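Local structure of cystatin-F (Homo sapiens, 2CH9) at residues L67-V73 and C105-V111; A34-V38 and F51-I56; T45-L50 and C80-Q84; I75-T79 and C91-T95. The protein inhibits the cysteine proteases papain and cathepsin L, though with lower affinity than other cystatins, and assembles as a disulfide-linked homodimer. All coordinates share one frame; numbering follows the deposited sequence.

Interaction 1: residues L67-V73 and C105-V111; sequences LKYMLEV and CYSEVWV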
loop_
_atom_site.group_PDB
_atom_site.type_symbol
_atom_site.label_atom_id
_atom_site.label_comp_id
_atom_site.label_asym_id
_atom_site.label_seq_id
_atom_site.Cartn_x
_atom_site.Cartn_y
_atom_site.Cartn_z
ATOM N N LEU A 67 3.798 12.119 1.213
ATOM C CA LEU A 67 4.691 10.979 1.049
ATOM C C LEU A 67 4.214 9.764 1.831
ATOM O O LEU A 67 4.074 9.820 3.055
ATOM C CB LEU A 67 6.116 11.349 1.490
ATOM C CG LEU A 67 6.868 12.418 0.655
ATOM C CD1 LEU A 67 8.319 12.539 1.066
ATOM C CD2 LEU A 67 6.797 12.148 -0.838
ATOM N N LYS A 68 3.956 8.672 1.126
ATOM C CA LYS A 68 3.604 7.413 1.788
ATOM C C LYS A 68 4.809 6.481 1.746
ATOM O O LYS A 68 5.302 6.121 0.659
ATOM C CB LYS A 68 2.406 6.744 1.107
ATOM C CG LYS A 68 1.868 5.525 1.857
ATOM C CD LYS A 68 1.077 4.619 0.966
ATOM C CE LYS A 68 -0.180 4.180 1.682
ATOM N NZ LYS A 68 -0.806 2.957 1.114
ATOM N N TYR A 69 5.304 6.111 2.924
ATOM C CA TYR A 69 6.430 5.183 3.024
ATOM C C TYR A 69 5.930 3.781 3.212
ATOM O O TYR A 69 4.986 3.544 3.963
ATOM C CB TYR A 69 7.354 5.572 4.169
ATOM C CG TYR A 69 8.007 6.905 3.947
ATOM C CD1 TYR A 69 9.173 7.019 3.183
ATOM C CD2 TYR A 69 7.438 8.069 4.455
ATOM C CE1 TYR A 69 9.759 8.255 2.967
ATOM C CE2 TYR A 69 8.022 9.306 4.236
ATOM C CZ TYR A 69 9.173 9.391 3.501
ATOM O OH TYR A 69 9.739 10.624 3.312
ATOM N N MET A 70 6.506 2.844 2.475
ATOM C CA MET A 70 6.234 1.432 2.716
ATOM C C MET A 70 7.555 0.865 3.209
ATOM O O MET A 70 8.537 0.873 2.463
ATOM C CB MET A 70 5.775 0.735 1.428
ATOM C CG MET A 70 4.556 1.390 0.823
ATOM S SD MET A 70 4.154 0.749 -0.795
ATOM C CE MET A 70 2.503 1.436 -0.995
ATOM N N LEU A 71 7.580 0.389 4.454
ATOM C CA LEU A 71 8.840 0.070 5.122
ATOM C C LEU A 71 8.877 -1.347 5.649
ATOM O O LEU A 71 7.881 -1.867 6.144
ATOM C CB LEU A 71 9.108 1.020 6.291
ATOM C CG LEU A 71 9.078 2.529 6.088
ATOM C CD1 LEU A 71 9.408 3.186 7.406
ATOM C CD2 LEU A 71 10.076 2.992 5.003
ATOM N N GLU A 72 10.051 -1.959 5.515
ATOM C CA GLU A 72 10.390 -3.191 6.195
ATOM C C GLU A 72 11.414 -2.784 7.257
ATOM O O GLU A 72 12.541 -2.417 6.943
ATOM C CB GLU A 72 10.988 -4.198 5.209
ATOM C CG GLU A 72 11.231 -5.571 5.774
ATOM C CD GLU A 72 11.867 -6.502 4.750
ATOM O OE1 GLU A 72 13.079 -6.338 4.437
ATOM O OE2 GLU A 72 11.163 -7.409 4.250
ATOM N N VAL A 73 10.999 -2.850 8.513
ATOM C CA VAL A 73 11.756 -2.268 9.618
ATOM C C VAL A 73 11.816 -3.273 10.780
ATOM O O VAL A 73 10.814 -3.911 11.102
ATOM C CB VAL A 73 11.138 -0.897 10.055
ATOM C CG1 VAL A 73 9.618 -0.971 10.131
ATOM C CG2 VAL A 73 11.738 -0.395 11.368
ATOM N N CYS A 105 8.737 -5.984 11.259
ATOM C CA CYS A 105 7.504 -5.288 10.926
ATOM C C CYS A 105 7.441 -4.857 9.465
ATOM O O CYS A 105 8.463 -4.646 8.816
ATOM C CB CYS A 105 7.336 -4.044 11.808
ATOM S SG CYS A 105 7.335 -4.356 13.572
ATOM N N TYR A 106 6.223 -4.741 8.959
ATOM C CA TYR A 106 5.953 -3.985 7.762
ATOM C C TYR A 106 5.076 -2.808 8.177
ATOM O O TYR A 106 4.107 -2.973 8.922
ATOM C CB TYR A 106 5.237 -4.840 6.707
ATOM C CG TYR A 106 4.788 -4.003 5.528
ATOM C CD1 TYR A 106 5.697 -3.621 4.532
ATOM C CD2 TYR A 106 3.462 -3.543 5.428
ATOM C CE1 TYR A 106 5.309 -2.829 3.469
ATOM C CE2 TYR A 106 3.064 -2.746 4.355
ATOM C CZ TYR A 106 3.995 -2.401 3.377
ATOM O OH TYR A 106 3.614 -1.621 2.314
ATOM N N SER A 107 5.417 -1.618 7.707
ATOM C CA SER A 107 4.577 -0.475 7.958
ATOM C C SER A 107 4.342 0.400 6.730
ATOM O O SER A 107 5.149 0.425 5.783
ATOM C CB SER A 107 5.148 0.376 9.095
ATOM O OG SER A 107 6.302 1.059 8.658
ATOM N N GLU A 108 3.215 1.109 6.761
ATOM C CA GLU A 108 2.960 2.211 5.842
ATOM C C GLU A 108 2.755 3.441 6.694
ATOM O O GLU A 108 2.034 3.397 7.699
ATOM C CB GLU A 108 1.757 1.914 4.953
ATOM C CG GLU A 108 2.074 0.826 3.940
ATOM C CD GLU A 108 0.898 0.323 3.138
ATOM O OE1 GLU A 108 -0.259 0.803 3.303
ATOM O OE2 GLU A 108 1.141 -0.588 2.320
ATOM N N VAL A 109 3.424 4.522 6.309
ATOM C CA VAL A 109 3.453 5.756 7.069
ATOM C C VAL A 109 3.208 6.876 6.071
ATOM O O VAL A 109 3.948 7.009 5.075
ATOM C CB VAL A 109 4.850 5.984 7.700
ATOM C CG1 VAL A 109 4.903 7.311 8.427
ATOM C CG2 VAL A 109 5.235 4.828 8.631
ATOM N N TRP A 110 2.176 7.672 6.322
ATOM C CA TRP A 110 1.820 8.776 5.438
ATOM C C TRP A 110 2.227 10.084 6.096
ATOM O O TRP A 110 1.788 10.381 7.216
ATOM C CB TRP A 110 0.313 8.765 5.147
ATOM C CG TRP A 110 -0.139 9.810 4.143
ATOM C CD1 TRP A 110 0.390 10.055 2.894
ATOM C CD2 TRP A 110 -1.225 10.730 4.300
ATOM N NE1 TRP A 110 -0.299 11.071 2.279
ATOM C CE2 TRP A 110 -1.295 11.504 3.115
ATOM C CE3 TRP A 110 -2.155 10.965 5.318
ATOM C CZ2 TRP A 110 -2.255 12.509 2.930
ATOM C CZ3 TRP A 110 -3.100 11.960 5.136
ATOM C CH2 TRP A 110 -3.144 12.720 3.945
ATOM N N VAL A 111 3.083 10.849 5.427
ATOM C CA VAL A 111 3.605 12.085 6.014
ATOM C C VAL A 111 3.299 13.256 5.094
ATOM O O VAL A 111 3.598 13.204 3.893
ATOM C CB VAL A 111 5.126 11.996 6.293
ATOM C CG1 VAL A 111 5.630 13.238 7.032
ATOM C CG2 VAL A 111 5.444 10.731 7.085
HETATM O O HOH W 1 -0.530 0.075 0.316
#
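Two neighbouring inner strands of the cystatin sheet, 67-73 and 105-111, run antiparallel in an unbroken ladder from the hydrogen-bonded pair Leu-67 and Val-111 to Val-73 and Cys-105. Each of the four hydrogen-bonded pairs contributes two backbone bonds; Tyr-69 N to Val-109 O, at 2.7 Å, is a short one. On the face carrying Lys-68, Met-70, Tyr-106 and Glu-108 the chemistry is mixed. Lys-68 NZ crosses to Glu-108 OE1 at 3.1 Å in a salt bridge and meets the oxygen from above the carboxylate plane, 69° out of it. The other oxygen is held twice: Tyr-106 OH donates to the anti lone pair of Glu-108 OE2, and a water donates to the same OE2, each at 2.7 Å. Glutamate suits this place because its carboxylate can take the lysine on one oxygen, the phenol and water on the other. The phenol lies alongside Met-70, its OH 3.3 Å from Met-70 CB. With CG anti to the backbone N (chi1 172°), the Tyr-106 ring is carried back beside the Leu-71 carbonyl, its CD1 3.2 Å from Leu-71 O. The other face is mostly apolar: Tyr-69 CE2 meets Val-111 CG2 at 4.1 Å. Here Tyr-69 and Leu-71 press on Ala-33 of helix 28-44, while Ser-107 OG bonds Ser-37. Strands 49-63 and 117-126 flank the pair, and on the Lys-68 face Met-70 packs against Met-70 of the second subunit.

Interaction 2: residues A34-V38 and F51-I56; sequences ARYSV and FKESRI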
loop_
_atom_site.group_PDB
_atom_site.type_symbol
_atom_site.label_atom_id
_atom_site.label_comp_id
_atom_site.label_asym_id
_atom_site.label_seq_id
_atom_site.Cartn_x
_atom_site.Cartn_y
_atom_site.Cartn_z
ATOM N N ALA A 34 10.273 5.402 9.975
ATOM C CA ALA A 34 10.541 4.233 10.814
ATOM C C ALA A 34 10.374 4.548 12.305
ATOM O O ALA A 34 9.938 3.686 13.069
ATOM C CB ALA A 34 11.932 3.686 10.542
ATOM N N ARG A 35 10.724 5.771 12.710
ATOM C CA ARG A 35 10.455 6.236 14.077
ATOM C C ARG A 35 8.957 6.338 14.358
ATOM O O ARG A 35 8.488 5.905 15.418
ATOM C CB ARG A 35 11.151 7.581 14.362
ATOM C CG ARG A 35 10.853 8.189 15.741
ATOM C CD ARG A 35 11.198 7.239 16.921
ATOM N NE ARG A 35 12.597 6.819 16.905
ATOM C CZ ARG A 35 13.622 7.549 17.346
ATOM N NH1 ARG A 35 13.432 8.757 17.867
ATOM N NH2 ARG A 35 14.854 7.062 17.259
ATOM N N TYR A 36 8.197 6.916 13.430
ATOM C CA TYR A 36 6.737 6.921 13.585
ATOM C C TYR A 36 6.162 5.515 13.762
ATOM O O TYR A 36 5.263 5.296 14.586
ATOM C CB TYR A 36 6.062 7.592 12.409
ATOM C CG TYR A 36 6.318 9.059 12.338
ATOM C CD1 TYR A 36 6.294 9.852 13.490
ATOM C CD2 TYR A 36 6.534 9.678 11.112
ATOM C CE1 TYR A 36 6.517 11.233 13.409
ATOM C CE2 TYR A 36 6.764 11.043 11.022
ATOM C CZ TYR A 36 6.746 11.809 12.165
ATOM O OH TYR A 36 6.962 13.155 12.057
ATOM N N SER A 37 6.694 4.565 12.991
ATOM C CA SER A 37 6.207 3.181 13.019
ATOM C C SER A 37 6.366 2.563 14.401
ATOM O O SER A 37 5.419 1.976 14.947
ATOM C CB SER A 37 6.959 2.339 11.992
ATOM O OG SER A 37 6.722 2.854 10.709
ATOM N N VAL A 38 7.560 2.711 14.980
ATOM C CA VAL A 38 7.813 2.109 16.285
ATOM C C VAL A 38 7.057 2.818 17.412
ATOM O O VAL A 38 6.682 2.193 18.407
ATOM C CB VAL A 38 9.305 1.942 16.581
ATOM C CG1 VAL A 38 9.961 3.283 16.977
ATOM C CG2 VAL A 38 9.483 0.857 17.649
ATOM N N PHE A 51 9.966 0.142 22.680
ATOM C CA PHE A 51 10.738 -0.426 21.582
ATOM C C PHE A 51 11.282 0.702 20.723
ATOM O O PHE A 51 10.768 1.813 20.771
ATOM C CB PHE A 51 9.869 -1.365 20.752
ATOM C CG PHE A 51 9.694 -2.729 21.361
ATOM C CD1 PHE A 51 9.039 -2.891 22.580
ATOM C CD2 PHE A 51 10.168 -3.863 20.701
ATOM C CE1 PHE A 51 8.869 -4.166 23.142
ATOM C CE2 PHE A 51 10.008 -5.139 21.252
ATOM C CZ PHE A 51 9.355 -5.291 22.474
ATOM N N LYS A 52 12.308 0.405 19.929
ATOM C CA LYS A 52 12.925 1.386 19.043
ATOM C C LYS A 52 13.292 0.710 17.720
ATOM O O LYS A 52 13.666 -0.476 17.692
ATOM C CB LYS A 52 14.172 1.970 19.721
ATOM C CG LYS A 52 14.932 3.050 18.959
ATOM C CD LYS A 52 16.137 3.508 19.767
ATOM C CE LYS A 52 16.917 4.590 19.058
ATOM N NZ LYS A 52 18.123 5.009 19.842
ATOM N N GLU A 53 13.173 1.447 16.619
ATOM C CA GLU A 53 13.563 0.895 15.324
ATOM C C GLU A 53 15.049 0.507 15.392
ATOM O O GLU A 53 15.882 1.281 15.885
ATOM C CB GLU A 53 13.256 1.888 14.196
ATOM C CG GLU A 53 14.189 3.117 14.088
ATOM C CD GLU A 53 13.920 4.220 15.109
ATOM O OE1 GLU A 53 13.006 4.111 15.961
ATOM O OE2 GLU A 53 14.653 5.222 15.062
ATOM N N SER A 54 15.373 -0.709 14.948
ATOM C CA SER A 54 16.757 -1.177 15.008
ATOM C C SER A 54 17.410 -1.320 13.638
ATOM O O SER A 54 18.623 -1.203 13.527
ATOM C CB SER A 54 16.885 -2.476 15.820
ATOM O OG SER A 54 16.233 -3.569 15.193
ATOM N N ARG A 55 16.611 -1.566 12.601
ATOM C CA ARG A 55 17.141 -1.749 11.252
ATOM C C ARG A 55 16.041 -1.531 10.229
ATOM O O ARG A 55 14.931 -1.996 10.414
ATOM C CB ARG A 55 17.745 -3.157 11.102
ATOM C CG ARG A 55 18.423 -3.434 9.774
ATOM C CD ARG A 55 19.432 -4.589 9.890
ATOM N NE ARG A 55 18.778 -5.897 9.891
ATOM C CZ ARG A 55 18.993 -6.857 8.989
ATOM N NH1 ARG A 55 19.862 -6.675 7.996
ATOM N NH2 ARG A 55 18.334 -8.009 9.080
ATOM N N ILE A 56 16.353 -0.827 9.150
ATOM C CA ILE A 56 15.415 -0.671 8.051
ATOM C C ILE A 56 16.005 -1.418 6.874
ATOM O O ILE A 56 17.035 -1.012 6.331
ATOM C CB ILE A 56 15.193 0.805 7.694
ATOM C CG1 ILE A 56 14.720 1.574 8.918
ATOM C CG2 ILE A 56 14.193 0.933 6.529
ATOM C CD1 ILE A 56 15.015 3.035 8.856
#
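Arg-35 and Glu-53 join helix 28-44 to strand 49-63, the packing of helix on sheet that defines the cystatin fold. The arginine grips the carboxylate side-on, one nitrogen to each oxygen: NE reaches Glu-53 OE1 at 2.9 Å in a nearly straight bond (173°), and NH2 reaches Glu-53 OE2 at 2.9 Å. The first oxygen lies in the guanidinium plane and the second is tilted from it, because the two flat groups stand 46° apart. Such a pair suits a partly exposed place between helix and strand, where arginine is long enough, with its chain bent at chi2 and chi3 (both near 57°), to turn back toward the strand while its backbone stays on the helix.

Beside the salt bridge the contact is apolar and close. Val-38 is a compact branched residue whose CG2 lies 3.8 Å from Phe-51 CB. One turn earlier, the small Ala-34 lets the strand come near, its CB 3.6 Å from Ile-56 CD1. The other methyl of Val-38, CG1, lies against the carboxylate, 3.3 Å from Glu-53 OE1. The segment axes approach to 7.3 Å.

The second shell fixes these groups. Arg-35 NH1 forms a further salt bridge with Asp-89, so the guanidinium is shared between two acids. Val-38 also packs on Ile-75, and Ile-56 on Val-30 and Leu-31. Lys-52 starts away from the helix and runs out fully extended to hydrogen-bond Cys-91 O through NZ; it is the arginine that comes alongside, Arg-35 NH2 3.7 Å from Lys-52 CE.

Interaction 3: residues T45-L50 and C80-Q84; sequences TNDMFL and CKKNQ. With FUL (beta-L-fucopyranose), chain B.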
loop_
_atom_site.group_PDB
_atom_site.type_symbol
_atom_site.label_atom_id
_atom_site.label_comp_id
_atom_site.label_asym_id
_atom_site.label_seq_id
_atom_site.Cartn_x
_atom_site.Cartn_y
_atom_site.Cartn_z
ATOM N N THR A 45 0.658 -1.400 22.036
ATOM C CA THR A 45 0.990 -2.608 22.782
ATOM C C THR A 45 1.142 -2.262 24.258
ATOM O O THR A 45 1.144 -1.090 24.621
ATOM C CB THR A 45 2.283 -3.266 22.249
ATOM O OG1 THR A 45 3.356 -2.317 22.264
ATOM C CG2 THR A 45 2.088 -3.774 20.822
ATOM N N ASN A 46 1.256 -3.280 25.107
ATOM C CA ASN A 46 1.407 -3.062 26.537
ATOM C C ASN A 46 2.653 -3.682 27.120
ATOM O O ASN A 46 2.590 -4.349 28.145
ATOM C CB ASN A 46 0.198 -3.604 27.299
ATOM C CG ASN A 46 -1.051 -2.808 27.040
ATOM O OD1 ASN A 46 -1.365 -1.863 27.777
ATOM N ND2 ASN A 46 -1.773 -3.171 25.975
ATOM N N ASP A 47 3.791 -3.476 26.476
ATOM C CA ASP A 47 5.047 -3.920 27.049
ATOM C C ASP A 47 5.380 -2.995 28.212
ATOM O O ASP A 47 4.805 -1.903 28.341
ATOM C CB ASP A 47 6.166 -3.886 26.000
ATOM C CG ASP A 47 7.330 -4.796 26.359
ATOM O OD1 ASP A 47 7.195 -6.034 26.237
ATOM O OD2 ASP A 47 8.386 -4.276 26.767
ATOM N N MET A 48 6.304 -3.418 29.062
ATOM C CA MET A 48 6.743 -2.559 30.139
ATOM C C MET A 48 7.886 -1.635 29.686
ATOM O O MET A 48 8.153 -0.608 30.311
ATOM C CB MET A 48 7.066 -3.394 31.380
ATOM C CG MET A 48 8.511 -3.506 31.792
ATOM S SD MET A 48 8.541 -3.611 33.593
ATOM C CE MET A 48 7.823 -2.019 34.041
ATOM N N PHE A 49 8.534 -2.001 28.584
ATOM C CA PHE A 49 9.581 -1.179 27.975
ATOM C C PHE A 49 9.178 -0.615 26.613
ATOM O O PHE A 49 8.339 -1.188 25.910
ATOM C CB PHE A 49 10.879 -1.977 27.827
ATOM C CG PHE A 49 11.497 -2.390 29.136
ATOM C CD1 PHE A 49 12.195 -1.472 29.915
ATOM C CD2 PHE A 49 11.391 -3.703 29.584
ATOM C CE1 PHE A 49 12.771 -1.850 31.125
ATOM C CE2 PHE A 49 11.969 -4.090 30.802
ATOM C CZ PHE A 49 12.657 -3.162 31.570
ATOM N N LEU A 50 9.786 0.510 26.246
ATOM C CA LEU A 50 9.623 1.058 24.906
ATOM C C LEU A 50 10.481 0.280 23.894
ATOM O O LEU A 50 11.588 -0.174 24.207
ATOM C CB LEU A 50 10.011 2.544 24.858
ATOM C CG LEU A 50 9.253 3.618 25.634
ATOM C CD1 LEU A 50 10.016 4.935 25.518
ATOM C CD2 LEU A 50 7.821 3.774 25.134
ATOM N N CYS A 80 14.431 1.479 28.313
ATOM C CA CYS A 80 13.623 2.593 28.784
ATOM C C CYS A 80 12.217 2.141 29.046
ATOM O O CYS A 80 11.562 1.597 28.166
ATOM C CB CYS A 80 13.544 3.689 27.737
ATOM S SG CYS A 80 14.983 4.721 27.511
ATOM N N LYS A 81 11.742 2.403 30.257
ATOM C CA LYS A 81 10.375 2.058 30.631
ATOM C C LYS A 81 9.348 2.944 29.922
ATOM O O LYS A 81 9.591 4.133 29.661
ATOM C CB LYS A 81 10.204 2.096 32.152
ATOM C CG LYS A 81 10.770 0.864 32.845
ATOM C CD LYS A 81 10.256 0.751 34.265
ATOM C CE LYS A 81 10.823 -0.477 34.951
ATOM N NZ LYS A 81 10.079 -0.809 36.210
ATOM N N LYS A 82 8.220 2.331 29.577
ATOM C CA LYS A 82 7.076 3.028 29.013
ATOM C C LYS A 82 6.458 3.946 30.086
ATOM O O LYS A 82 6.672 3.732 31.277
ATOM C CB LYS A 82 6.058 1.994 28.532
ATOM C CG LYS A 82 5.128 2.518 27.469
ATOM C CD LYS A 82 4.239 1.441 26.866
ATOM C CE LYS A 82 3.013 2.111 26.254
ATOM N NZ LYS A 82 2.020 1.139 25.726
ATOM N N ASN A 83 5.717 4.974 29.663
ATOM C CA ASN A 83 4.975 5.853 30.594
ATOM C C ASN A 83 5.843 6.649 31.592
ATOM O O ASN A 83 5.385 7.015 32.691
ATOM C CB ASN A 83 3.865 5.073 31.331
ATOM C CG ASN A 83 2.781 4.533 30.388
ATOM O OD1 ASN A 83 2.286 3.417 30.562
ATOM N ND2 ASN A 83 2.411 5.326 29.390
ATOM N N GLN A 84 7.087 6.926 31.201
ATOM C CA GLN A 84 7.982 7.774 32.007
ATOM C C GLN A 84 8.468 8.998 31.220
ATOM O O GLN A 84 9.376 9.709 31.669
ATOM C CB GLN A 84 9.158 6.969 32.591
ATOM C CG GLN A 84 8.735 5.881 33.603
ATOM C CD GLN A 84 9.885 5.324 34.449
ATOM O OE1 GLN A 84 11.025 5.788 34.375
ATOM N NE2 GLN A 84 9.577 4.322 35.264
HETATM C C1 FUL B . -4.807 1.237 23.866
HETATM C C2 FUL B . -5.634 -0.022 23.609
HETATM O O2 FUL B . -6.897 0.247 23.032
HETATM C C3 FUL B . -4.701 -0.787 22.665
HETATM O O3 FUL B . -5.310 -1.949 22.138
HETATM C C4 FUL B . -3.380 -1.075 23.408
HETATM O O4 FUL B . -3.616 -2.065 24.389
HETATM C C5 FUL B . -2.793 0.211 24.042
HETATM C C6 FUL B . -1.587 -0.015 24.945
HETATM O O5 FUL B . -3.776 0.925 24.779
HETATM O O HOH W 2 0.716 0.512 27.975
#
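The backbones of Phe-49 and Lys-81 form an antiparallel non-hydrogen-bonded pair, their side chains diverging, where the start of strand 49-63 meets the loop after strand 67-78. Two backbone bonds bracket the pair: Lys-82 N donates to Met-48 O at 3.0 Å and Leu-50 N to Cys-80 O at 2.8 Å. The bend before the strand is an Asx turn, in which Asp-47 OD2 accepts from Phe-49 N at 2.9 Å. Aspartate serves well here, since its other oxygen makes a salt bridge with Arg-77.

Apolar contacts rest largely on the methylenes of the lysines. Phe-49 CE1 comes to 3.8 Å from Lys-81 CG, and Leu-50 CD2 meets Lys-82 CG at 3.8 Å, these two side chains crossing at about a right angle. The Lys-82 chain is extended beyond CG, which carries its ammonium along the loop 45-47.

Polar groups gather at that end. A water accepts from Lys-82 NZ at 2.7 Å and donates to Asn-46 OD1, while Asn-46 ND2 donates to O4 of a fucose at 2.7 Å, so this amide is used at both ends. The sugar belongs to the glycan on Asn-43.

Around the contact, Lys-82 NZ and Thr-45 OG1 bond the carbonyls of Asn-42 and Phe-41 in helix 28-44, and Leu-50 pairs with Thr-78 on strand 67-78.

Interaction 4: residues I75-T79 and C91-T95; sequences IGRTT and CDFQT. With ZN (zinc ion), chain H.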
loop_
_atom_site.group_PDB
_atom_site.type_symbol
_atom_site.label_atom_id
_atom_site.label_comp_id
_atom_site.label_asym_id
_atom_site.label_seq_id
_atom_site.Cartn_x
_atom_site.Cartn_y
_atom_site.Cartn_z
ATOM N N ILE A 75 12.338 -3.800 14.811
ATOM C CA ILE A 75 12.250 -3.053 16.063
ATOM C C ILE A 75 12.735 -3.916 17.220
ATOM O O ILE A 75 12.607 -5.138 17.175
ATOM C CB ILE A 75 10.825 -2.528 16.327
ATOM C CG1 ILE A 75 9.833 -3.685 16.524
ATOM C CG2 ILE A 75 10.374 -1.610 15.176
ATOM C CD1 ILE A 75 8.487 -3.232 17.057
ATOM N N GLY A 76 13.311 -3.280 18.236
ATOM C CA GLY A 76 13.862 -3.998 19.374
ATOM C C GLY A 76 13.528 -3.355 20.705
ATOM O O GLY A 76 13.380 -2.130 20.796
ATOM N N ARG A 77 13.413 -4.184 21.743
ATOM C CA ARG A 77 13.116 -3.688 23.081
ATOM C C ARG A 77 14.304 -2.904 23.635
ATOM O O ARG A 77 15.446 -3.352 23.541
ATOM C CB ARG A 77 12.730 -4.833 24.018
ATOM C CG ARG A 77 12.242 -4.345 25.375
ATOM C CD ARG A 77 11.956 -5.476 26.349
ATOM N NE ARG A 77 10.646 -6.093 26.140
ATOM C CZ ARG A 77 10.443 -7.398 25.974
ATOM N NH1 ARG A 77 11.463 -8.249 26.004
ATOM N NH2 ARG A 77 9.211 -7.861 25.793
ATOM N N THR A 78 14.026 -1.719 24.184
ATOM C CA THR A 78 15.046 -0.895 24.834
ATOM C C THR A 78 14.986 -1.046 26.356
ATOM O O THR A 78 14.116 -1.738 26.892
ATOM C CB THR A 78 14.898 0.610 24.483
ATOM O OG1 THR A 78 13.727 1.139 25.115
ATOM C CG2 THR A 78 14.802 0.825 22.990
ATOM N N THR A 79 15.908 -0.380 27.048
ATOM C CA THR A 79 15.965 -0.414 28.509
ATOM C C THR A 79 15.169 0.738 29.141
ATOM O O THR A 79 15.236 0.955 30.355
ATOM C CB THR A 79 17.426 -0.343 29.022
ATOM O OG1 THR A 79 18.026 0.879 28.580
ATOM C CG2 THR A 79 18.247 -1.522 28.517
ATOM N N CYS A 91 17.361 6.248 24.138
ATOM C CA CYS A 91 17.204 4.875 24.633
ATOM C C CYS A 91 18.103 3.902 23.885
ATOM O O CYS A 91 18.174 3.934 22.663
ATOM C CB CYS A 91 15.740 4.426 24.543
ATOM S SG CYS A 91 14.644 5.416 25.610
ATOM N N ASP A 92 18.801 3.052 24.634
ATOM C CA ASP A 92 19.634 1.994 24.047
ATOM C C ASP A 92 18.915 0.638 24.162
ATOM O O ASP A 92 18.021 0.469 24.990
ATOM C CB ASP A 92 21.018 1.951 24.724
ATOM C CG ASP A 92 21.870 3.215 24.455
ATOM O OD1 ASP A 92 21.962 3.702 23.303
ATOM O OD2 ASP A 92 22.494 3.719 25.413
ATOM N N PHE A 93 19.303 -0.327 23.331
ATOM C CA PHE A 93 18.636 -1.632 23.339
ATOM C C PHE A 93 19.018 -2.509 24.538
ATOM O O PHE A 93 20.114 -2.385 25.090
ATOM C CB PHE A 93 18.856 -2.376 22.017
ATOM C CG PHE A 93 18.252 -1.684 20.830
ATOM C CD1 PHE A 93 16.882 -1.718 20.610
ATOM C CD2 PHE A 93 19.055 -0.990 19.931
ATOM C CE1 PHE A 93 16.320 -1.072 19.511
ATOM C CE2 PHE A 93 18.502 -0.338 18.833
ATOM C CZ PHE A 93 17.137 -0.376 18.625
ATOM N N GLN A 94 18.094 -3.386 24.930
ATOM C CA GLN A 94 18.311 -4.344 26.011
ATOM C C GLN A 94 19.585 -5.151 25.806
ATOM O O GLN A 94 19.854 -5.631 24.702
ATOM C CB GLN A 94 17.123 -5.298 26.126
ATOM C CG GLN A 94 15.883 -4.698 26.762
ATOM C CD GLN A 94 15.989 -4.553 28.276
ATOM O OE1 GLN A 94 16.838 -5.176 28.920
ATOM N NE2 GLN A 94 15.115 -3.733 28.850
ATOM N N THR A 95 20.363 -5.278 26.878
ATOM C CA THR A 95 21.580 -6.089 26.908
ATOM C C THR A 95 21.230 -7.481 27.449
ATOM O O THR A 95 21.567 -8.500 26.832
ATOM C CB THR A 95 22.670 -5.413 27.783
ATOM O OG1 THR A 95 22.992 -4.127 27.236
ATOM C CG2 THR A 95 23.942 -6.263 27.867
HETATM ZN ZN ZN H . 23.373 4.923 24.065
HETATM O O HOH W 3 22.192 5.987 22.536
#
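A single backbone bridge between Thr-78 and Phe-93 ties the end of strand 67-78 to a loop that passes across it, the two end-to-end directions being 101° apart. The crossing is held by three hydrogen bonds. Gln-94 N donates to Arg-77 O at 3.0 Å in an almost perfectly straight bond (179°), and Thr-79 N donates to Asp-92 O at 3.1 Å. The third comes from a side chain: Gln-94 NE2 reaches Thr-78 O at 3.0 Å from above the carbonyl plane. Glutamine suits this place because its chain, bent at chi2 (-76°), folds the amide back over the strand end. Its CG meanwhile lies 3.9 Å from Arg-77 CG.

The ring of Phe-93 turns its edge to the backbone, with the Gly-76 and Arg-77 carbonyl oxygens near its plane and CE1 3.4 Å from Gly-76 O. With no side chain on Gly-76, the flat ring can lie close to the strand. Thr-78 CB packs 3.2 Å from Asp-92 O, while its hydroxyl is used by Leu-50 O and Cys-80 N. Asp-92 starts away from the strand, and its carboxylate binds a zinc ion with both oxygens, OD1 at 2.0 Å; a water is a further ligand.

Arg-77 NH1 hydrogen-bonds Leu-99 O. The disulfide between Cys-91 and Cys-80 pins the loop to the end of the strand, as in other type 2 cystatins, where the corresponding bridge closes the appending structure between the third and fourth strands.

How the interactions relate
Interaction 1 is buried and interaction 2 partly so, both near the chain's centre; the centres of interactions 3 and 4 lie about 17 and 16 Å from it, the former at the surface and the latter partly buried. All four reach the same sheet. Interaction 1 is a regular ladder, whereas interaction 2 lays helix on strand mainly through side chains, with no backbone hydrogen bond between the two segments; they meet at the Ser-37 and Ser-107 hydroxyls. Toward the periphery, regular pairing gives way to isolated bridges, loop carbonyls, a sugar and a metal. A disulfide ties interactions 3 and 4 covalently, and Lys-52 links interaction 2 to interaction 4 through backbone pairing with Gly-76.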